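Local coordinates for halohydrin epoxidase A (Corynebacterium sp., PDB 4Z9F) that catalyses the elimination of hydrogen halide from vicinal halohydrins to give epoxides, as a halohydrin hydrogen-halide-lyase built on a short-chain dehydrogenase/reductase-like fold, at the interface of chains A and B. Numbering follows the deposited sequence. Chains: chain A/B, Halohydrin epoxidase A.

The interface of chains A and B. Residues chain A 118-119, 122; chain B 91-92.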
loop_
_atom_site.group_PDB
_atom_site.type_symbol
_atom_site.label_atom_id
_atom_site.label_comp_id
_atom_site.label_asym_id
_atom_site.label_seq_id
_atom_site.Cartn_x
_atom_site.Cartn_y
_atom_site.Cartn_z
ATOM N N ILE A 118 -25.965 5.846 10.060
ATOM C CA ILE A 118 -26.243 5.409 8.695
ATOM C C ILE A 118 -27.705 5.642 8.337
ATOM O O ILE A 118 -28.017 6.172 7.265
ATOM C CB ILE A 118 -25.850 3.934 8.509
ATOM C CG1 ILE A 118 -24.345 3.758 8.684
ATOM C CG2 ILE A 118 -26.254 3.453 7.130
ATOM C CD1 ILE A 118 -23.922 2.322 8.687
ATOM N N ALA A 119 -28.629 5.261 9.235
ATOM C CA ALA A 119 -30.044 5.368 8.881
ATOM C C ALA A 119 -30.493 6.814 8.716
ATOM O O ALA A 119 -31.089 7.133 7.670
ATOM C CB ALA A 119 -30.904 4.611 9.898
ATOM N N ARG A 122 -28.779 8.249 5.512
ATOM C CA ARG A 122 -29.376 7.728 4.288
ATOM C C ARG A 122 -30.728 8.373 4.027
ATOM O O ARG A 122 -31.050 8.720 2.885
ATOM C CB ARG A 122 -29.545 6.207 4.376
ATOM C CG ARG A 122 -30.352 5.627 3.198
ATOM C CD ARG A 122 -30.129 4.127 3.046
ATOM N NE ARG A 122 -30.311 3.473 4.323
ATOM C CZ ARG A 122 -29.442 2.651 4.903
ATOM N NH1 ARG A 122 -29.749 2.161 6.090
ATOM N NH2 ARG A 122 -28.294 2.319 4.318
ATOM N N ILE B 91 -22.345 -3.396 9.431
ATOM C CA ILE B 91 -22.406 -2.329 10.427
ATOM C C ILE B 91 -23.820 -2.196 10.998
ATOM O O ILE B 91 -24.025 -2.252 12.216
ATOM C CB ILE B 91 -21.913 -1.000 9.830
ATOM C CG1 ILE B 91 -20.473 -1.151 9.353
ATOM C CG2 ILE B 91 -21.987 0.089 10.888
ATOM C CD1 ILE B 91 -19.870 0.136 8.884
ATOM N N GLU B 92 -24.817 -2.003 10.138
ATOM C CA GLU B 92 -26.176 -1.811 10.632
ATOM C C GLU B 92 -26.728 -3.067 11.307
ATOM O O GLU B 92 -26.594 -4.175 10.794
ATOM C CB GLU B 92 -27.096 -1.412 9.485
ATOM C CG GLU B 92 -26.848 -0.014 8.989
ATOM C CD GLU B 92 -27.930 0.443 8.048
ATOM O OE1 GLU B 92 -27.798 0.191 6.835
ATOM O OE2 GLU B 92 -28.906 1.047 8.540
#
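A:Arg122 and B:Glu92 reach towards each other from opposite directions and meet in a salt bridge at the boundary of two identical subunits, an instructive case of how one charged pair can be set upon an apolar footing. The main grip is forked at NH1: this guanidinium nitrogen of A:Arg122 lies 2.8 Å from carboxylate OE2 of B:Glu92 and 2.9 Å from OE1, and hydrogen-bonds to both. Each oxygen is met on its syn side, with the nitrogen moderately out of the carboxylate plane, whereas both oxygens stay close to the guanidinium plane. The carboxylate therefore sits at the guanidinium edge, the two planes turned 33° apart. The bond to OE1 is the straighter, at 161°; that to OE2 is more bent, as expected when one N-H group serves two acceptors. NH2 adds a weak bond to OE1. The arginine chain leaves with CG anti to the backbone N (chi1 172°) and bends at chi3, which turns the guanidinium back along its own helix, 96-123, towards A:Ile118. B:Glu92, extended beyond CG, crosses A:Ile118 at a slant. The isoleucine's CG2 branch touches the carboxylate carbon CD at 3.6 Å, while its other branch ends in CD1, 3.7 Å from CG2 of B:Ile91, whose side chain runs roughly perpendicular to it. Packing of the methyls against the acid's chain probably restricts its swing and helps hold the carboxylate before the arginine. By fastening a loop of one subunit to the helix of the other, and recurring through two-fold symmetry, this patch probably helps hold the paired subunits together within the four-chain assembly.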